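Local coordinates for uncharacterized protein Dfer_1899 (Dyadobacter fermentans, PDB 5HX0) that is of unknown function but carries a sialidase-type beta-propeller fold, consistent with a role in recognising or processing glycans, at residues G69-R81 / H91-D105. Sequence-based numbering, arbitrary orientation.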
loop_
_atom_site.group_PDB
_atom_site.type_symbol
_atom_site.label_atom_id
_atom_site.label_comp_id
_atom_site.label_asym_id
_atom_site.label_seq_id
_atom_site.Cartn_x
_atom_site.Cartn_y
_atom_site.Cartn_z
ATOM N N GLY A 69 3.564 -9.030 -26.180
ATOM C CA GLY A 69 4.266 -7.833 -26.593
ATOM C C GLY A 69 4.371 -6.752 -25.529
ATOM O O GLY A 69 5.153 -5.807 -25.701
ATOM N N GLU A 70 3.616 -6.865 -24.438
ATOM C CA GLU A 70 3.630 -5.835 -23.410
ATOM C C GLU A 70 4.889 -5.959 -22.563
ATOM O O GLU A 70 5.176 -7.024 -22.012
ATOM C CB GLU A 70 2.385 -5.943 -22.530
ATOM C CG GLU A 70 2.284 -4.826 -21.493
ATOM C CD GLU A 70 0.924 -4.854 -20.804
ATOM O OE1 GLU A 70 0.763 -5.613 -19.825
ATOM O OE2 GLU A 70 0.011 -4.142 -21.267
ATOM N N ILE A 71 5.637 -4.864 -22.458
ATOM C CA ILE A 71 6.785 -4.777 -21.574
ATOM C C ILE A 71 6.297 -4.297 -20.215
ATOM O O ILE A 71 5.613 -3.272 -20.116
ATOM C CB ILE A 71 7.831 -3.810 -22.158
ATOM C CG1 ILE A 71 8.221 -4.245 -23.577
ATOM C CG2 ILE A 71 9.059 -3.698 -21.233
ATOM C CD1 ILE A 71 8.799 -3.103 -24.402
ATOM N N VAL A 72 6.633 -5.034 -19.163
ATOM C CA VAL A 72 6.198 -4.704 -17.807
ATOM C C VAL A 72 7.444 -4.420 -16.985
ATOM O O VAL A 72 8.289 -5.306 -16.815
ATOM C CB VAL A 72 5.392 -5.847 -17.171
ATOM C CG1 VAL A 72 4.889 -5.399 -15.768
ATOM C CG2 VAL A 72 4.243 -6.252 -18.069
ATOM N N LEU A 73 7.560 -3.206 -16.450
ATOM C CA LEU A 73 8.708 -2.853 -15.619
ATOM C C LEU A 73 8.238 -2.554 -14.199
ATOM O O LEU A 73 7.410 -1.656 -13.988
ATOM C CB LEU A 73 9.483 -1.667 -16.211
ATOM C CG LEU A 73 10.711 -1.152 -15.433
ATOM C CD1 LEU A 73 11.688 -0.450 -16.397
ATOM C CD2 LEU A 73 10.349 -0.185 -14.311
ATOM N N ALA A 74 8.793 -3.290 -13.233
ATOM C CA ALA A 74 8.461 -3.139 -11.815
ATOM C C ALA A 74 9.533 -2.301 -11.148
ATOM O O ALA A 74 10.710 -2.406 -11.504
ATOM C CB ALA A 74 8.388 -4.500 -11.120
ATOM N N PHE A 75 9.132 -1.470 -10.185
ATOM C CA PHE A 75 10.119 -0.718 -9.424
ATOM C C PHE A 75 9.557 -0.381 -8.052
ATOM O O PHE A 75 8.364 -0.547 -7.771
ATOM C CB PHE A 75 10.589 0.563 -10.164
ATOM C CG PHE A 75 9.482 1.556 -10.465
ATOM C CD1 PHE A 75 8.632 1.356 -11.549
ATOM C CD2 PHE A 75 9.324 2.699 -9.698
ATOM C CE1 PHE A 75 7.630 2.259 -11.860
ATOM C CE2 PHE A 75 8.322 3.620 -10.003
ATOM C CZ PHE A 75 7.481 3.405 -11.082
ATOM N N ARG A 76 10.461 0.038 -7.178
ATOM C CA ARG A 76 10.112 0.514 -5.846
ATOM C C ARG A 76 9.778 1.993 -5.934
ATOM O O ARG A 76 10.585 2.784 -6.439
ATOM C CB ARG A 76 11.286 0.313 -4.878
ATOM C CG ARG A 76 11.038 0.861 -3.444
ATOM C CD ARG A 76 12.351 0.808 -2.635
ATOM N NE ARG A 76 12.187 1.188 -1.218
ATOM C CZ ARG A 76 12.279 2.434 -0.756
ATOM N NH1 ARG A 76 12.507 3.458 -1.589
ATOM N NH2 ARG A 76 12.135 2.668 0.548
ATOM N N ARG A 77 8.612 2.373 -5.412
ATOM C CA ARG A 77 8.239 3.779 -5.318
ATOM C C ARG A 77 7.957 4.143 -3.868
ATOM O O ARG A 77 7.216 3.438 -3.174
ATOM C CB ARG A 77 7.032 4.115 -6.201
ATOM C CG ARG A 77 6.836 5.630 -6.308
ATOM C CD ARG A 77 5.763 6.006 -7.331
ATOM N NE ARG A 77 4.426 5.714 -6.812
ATOM C CZ ARG A 77 3.300 6.210 -7.314
ATOM N NH1 ARG A 77 2.121 5.878 -6.768
ATOM N NH2 ARG A 77 3.353 7.041 -8.350
ATOM N N ALA A 78 8.560 5.235 -3.416
ATOM C CA ALA A 78 8.403 5.737 -2.059
ATOM C C ALA A 78 8.390 7.257 -2.124
ATOM O O ALA A 78 8.858 7.845 -3.107
ATOM C CB ALA A 78 9.546 5.250 -1.152
ATOM N N PRO A 79 7.860 7.926 -1.098
ATOM C CA PRO A 79 7.938 9.389 -1.083
ATOM C C PRO A 79 9.377 9.853 -1.188
ATOM O O PRO A 79 10.276 9.275 -0.574
ATOM C CB PRO A 79 7.324 9.769 0.273
ATOM C CG PRO A 79 6.405 8.637 0.607
ATOM C CD PRO A 79 7.085 7.396 0.047
ATOM N N ASP A 80 9.601 10.875 -2.018
ATOM C CA ASP A 80 10.791 11.700 -1.835
ATOM C C ASP A 80 10.570 12.511 -0.570
ATOM O O ASP A 80 9.623 13.297 -0.508
ATOM C CB ASP A 80 11.023 12.623 -3.028
ATOM C CG ASP A 80 12.372 13.359 -2.938
ATOM O OD1 ASP A 80 12.658 13.994 -1.888
ATOM O OD2 ASP A 80 13.164 13.268 -3.907
ATOM N N ARG A 81 11.421 12.300 0.445
ATOM C CA ARG A 81 11.151 12.865 1.765
ATOM C C ARG A 81 11.186 14.384 1.759
ATOM O O ARG A 81 10.741 15.003 2.733
ATOM C CB ARG A 81 12.142 12.306 2.800
ATOM C CG ARG A 81 12.138 10.745 2.905
ATOM C CD ARG A 81 10.789 10.208 3.335
ATOM N NE ARG A 81 10.472 10.650 4.698
ATOM C CZ ARG A 81 9.549 10.084 5.480
ATOM N NH1 ARG A 81 8.833 9.054 5.046
ATOM N NH2 ARG A 81 9.332 10.559 6.698
ATOM N N HIS A 91 16.877 4.570 1.775
ATOM C CA HIS A 91 16.248 3.435 1.122
ATOM C C HIS A 91 15.288 2.672 2.046
ATOM O O HIS A 91 14.942 1.522 1.750
ATOM C CB HIS A 91 17.319 2.506 0.543
ATOM C CG HIS A 91 18.101 3.114 -0.594
ATOM N ND1 HIS A 91 19.322 2.619 -1.013
ATOM C CD2 HIS A 91 17.828 4.170 -1.402
ATOM C CE1 HIS A 91 19.766 3.340 -2.031
ATOM N NE2 HIS A 91 18.879 4.293 -2.286
ATOM N N VAL A 92 14.833 3.278 3.142
ATOM C CA VAL A 92 13.767 2.675 3.937
ATOM C C VAL A 92 12.634 3.679 4.082
ATOM O O VAL A 92 12.865 4.883 4.269
ATOM C CB VAL A 92 14.230 2.165 5.330
ATOM C CG1 VAL A 92 15.281 1.057 5.175
ATOM C CG2 VAL A 92 14.711 3.303 6.228
ATOM N N ASP A 93 11.416 3.177 3.996
ATOM C CA ASP A 93 10.221 3.998 4.157
ATOM C C ASP A 93 9.042 3.052 4.336
ATOM O O ASP A 93 8.882 2.148 3.511
ATOM C CB ASP A 93 10.016 4.906 2.928
ATOM C CG ASP A 93 8.956 5.994 3.165
ATOM O OD1 ASP A 93 7.805 5.658 3.529
ATOM O OD2 ASP A 93 9.284 7.197 2.998
ATOM N N PRO A 94 8.202 3.196 5.379
ATOM C CA PRO A 94 7.076 2.248 5.530
ATOM C C PRO A 94 6.153 2.230 4.326
ATOM O O PRO A 94 5.524 1.201 4.046
ATOM C CB PRO A 94 6.345 2.753 6.788
ATOM C CG PRO A 94 6.717 4.252 6.870
ATOM C CD PRO A 94 8.158 4.277 6.387
ATOM N N ASN A 95 6.084 3.329 3.571
ATOM C CA ASN A 95 5.160 3.399 2.444
ATOM C C ASN A 95 5.833 3.163 1.090
ATOM O O ASN A 95 5.306 3.613 0.072
ATOM C CB ASN A 95 4.431 4.737 2.456
ATOM C CG ASN A 95 3.533 4.873 3.668
ATOM O OD1 ASN A 95 3.863 5.572 4.631
ATOM N ND2 ASN A 95 2.421 4.142 3.656
ATOM N N SER A 96 6.962 2.449 1.048
ATOM C CA SER A 96 7.533 2.057 -0.234
ATOM C C SER A 96 6.762 0.849 -0.761
ATOM O O SER A 96 6.616 -0.172 -0.063
ATOM C CB SER A 96 9.034 1.759 -0.122
ATOM O OG SER A 96 9.307 0.606 0.688
ATOM N N TYR A 97 6.212 0.991 -1.962
ATOM C CA TYR A 97 5.392 -0.024 -2.600
ATOM C C TYR A 97 6.060 -0.554 -3.860
ATOM O O TYR A 97 6.925 0.087 -4.451
ATOM C CB TYR A 97 4.012 0.532 -2.978
ATOM C CG TYR A 97 3.240 1.153 -1.824
ATOM C CD1 TYR A 97 3.403 0.698 -0.522
ATOM C CD2 TYR A 97 2.349 2.197 -2.051
ATOM C CE1 TYR A 97 2.678 1.265 0.547
ATOM C CE2 TYR A 97 1.622 2.775 -1.006
ATOM C CZ TYR A 97 1.782 2.315 0.286
ATOM O OH TYR A 97 1.049 2.913 1.312
ATOM N N LEU A 98 5.627 -1.732 -4.279
ATOM C CA LEU A 98 6.057 -2.302 -5.551
ATOM C C LEU A 98 5.047 -1.885 -6.613
ATOM O O LEU A 98 3.858 -2.210 -6.500
ATOM C CB LEU A 98 6.160 -3.823 -5.442
ATOM C CG LEU A 98 6.974 -4.406 -4.264
ATOM C CD1 LEU A 98 7.117 -5.941 -4.410
ATOM C CD2 LEU A 98 8.358 -3.755 -4.113
ATOM N N VAL A 99 5.506 -1.155 -7.634
ATOM C CA VAL A 99 4.620 -0.642 -8.677
ATOM C C VAL A 99 5.208 -0.969 -10.046
ATOM O O VAL A 99 6.353 -1.408 -10.169
ATOM C CB VAL A 99 4.382 0.883 -8.535
ATOM C CG1 VAL A 99 3.783 1.217 -7.164
ATOM C CG2 VAL A 99 5.655 1.645 -8.738
ATOM N N SER A 100 4.418 -0.719 -11.093
ATOM C CA SER A 100 4.873 -0.994 -12.452
ATOM C C SER A 100 4.398 0.073 -13.428
ATOM O O SER A 100 3.362 0.713 -13.222
ATOM C CB SER A 100 4.372 -2.365 -12.960
ATOM O OG SER A 100 2.959 -2.338 -13.069
ATOM N N VAL A 101 5.159 0.227 -14.520
ATOM C CA VAL A 101 4.696 0.927 -15.711
ATOM C C VAL A 101 4.911 -0.023 -16.878
ATOM O O VAL A 101 5.637 -1.016 -16.768
ATOM C CB VAL A 101 5.405 2.289 -15.957
ATOM C CG1 VAL A 101 4.982 3.330 -14.873
ATOM C CG2 VAL A 101 6.918 2.113 -15.973
ATOM N N LYS A 102 4.235 0.271 -17.999
ATOM C CA LYS A 102 4.159 -0.653 -19.133
ATOM C C LYS A 102 4.417 0.077 -20.447
ATOM O O LYS A 102 4.218 1.291 -20.558
ATOM C CB LYS A 102 2.776 -1.338 -19.202
ATOM C CG LYS A 102 2.461 -2.179 -17.975
ATOM C CD LYS A 102 1.008 -2.693 -17.988
ATOM C CE LYS A 102 0.850 -3.779 -16.897
ATOM N NZ LYS A 102 -0.552 -4.207 -16.592
ATOM N N SER A 103 4.841 -0.692 -21.455
ATOM C CA SER A 103 5.210 -0.140 -22.757
ATOM C C SER A 103 5.005 -1.199 -23.828
ATOM O O SER A 103 5.150 -2.394 -23.571
ATOM C CB SER A 103 6.680 0.328 -22.769
ATOM O OG SER A 103 7.064 0.818 -24.055
ATOM N N LYS A 104 4.656 -0.752 -25.032
ATOM C CA LYS A 104 4.671 -1.632 -26.191
ATOM C C LYS A 104 5.997 -1.605 -26.932
ATOM O O LYS A 104 6.260 -2.503 -27.731
ATOM C CB LYS A 104 3.569 -1.256 -27.178
ATOM C CG LYS A 104 2.172 -1.480 -26.649
ATOM C CD LYS A 104 1.131 -0.801 -27.524
ATOM C CE LYS A 104 -0.213 -0.676 -26.804
ATOM N NZ LYS A 104 -0.176 0.335 -25.702
ATOM N N ASP A 105 6.823 -0.595 -26.720
ATOM C CA ASP A 105 8.001 -0.447 -27.558
ATOM C C ASP A 105 9.295 -0.165 -26.815
ATOM O O ASP A 105 10.349 -0.145 -27.462
ATOM C CB ASP A 105 7.785 0.670 -28.590
ATOM C CG ASP A 105 7.337 1.977 -27.956
ATOM O OD1 ASP A 105 7.536 2.203 -26.738
ATOM O OD2 ASP A 105 6.764 2.790 -28.692
HETATM O O HOH W 1 6.923 -5.355 -27.698
HETATM O O HOH W 2 -1.759 -4.695 -18.932
HETATM O O HOH W 3 11.206 0.506 2.676
HETATM O O HOH W 4 11.337 7.566 1.254
#
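Val-99 drives its CG2 methyl onto one face of the Phe-75 ring, 3.6 Å from the ring centroid and 17° off the ring normal, a CH-pi contact at the tight middle of this antiparallel pair. Phe-75 has CG between its backbone N and carbonyl carbon (chi1 60°), which lays the ring across the neighbouring strand, and Val-101 CG1 meets its edge. Beneath run eight backbone hydrogen bonds from Ile-71/Ser-103 to Arg-77/Tyr-97; that from Val-99 N to Phe-75 O is 2.9 Å long and almost straight.

Towards the 91-96 loop the packing turns polar but stays buried. Extended from CG to NE, Arg-76 spreads its guanidinium over Ser-96, whose CB lies 3.3 Å from NH2; a water in the guanidinium plane links NH2 to Asp-93 N and Ser-96 OG, whose strongest polar partner is Ser-124, while NE goes to Gln-125. Asp-93 divides its carboxylate: OD1 uses its anti lone pair for Asn-95 N, an Asx turn, and OD2 takes Arg-81 NH1 at 2.8 Å from above the carboxylate plane. Arg-81 NE makes a second salt bridge, to Glu-86, and NH2 a hydrogen bond to Phe-146 O of the second subunit.

The other end is looser and more solvent-exposed, with waters bridging its polar groups. Glu-70 OE1 and Lys-102 NZ form a long salt bridge (3.8 Å) with a water between; NZ also pairs with Glu-114 of strand 114-117. Another water joins Gly-69 O to Lys-104 O.

Apolar packing and backbone bonds thus join the blade's two central strands, whereas buried Arg-81, its charge probably balanced by Asp-93 and Glu-86, ties the loop to the second subunit.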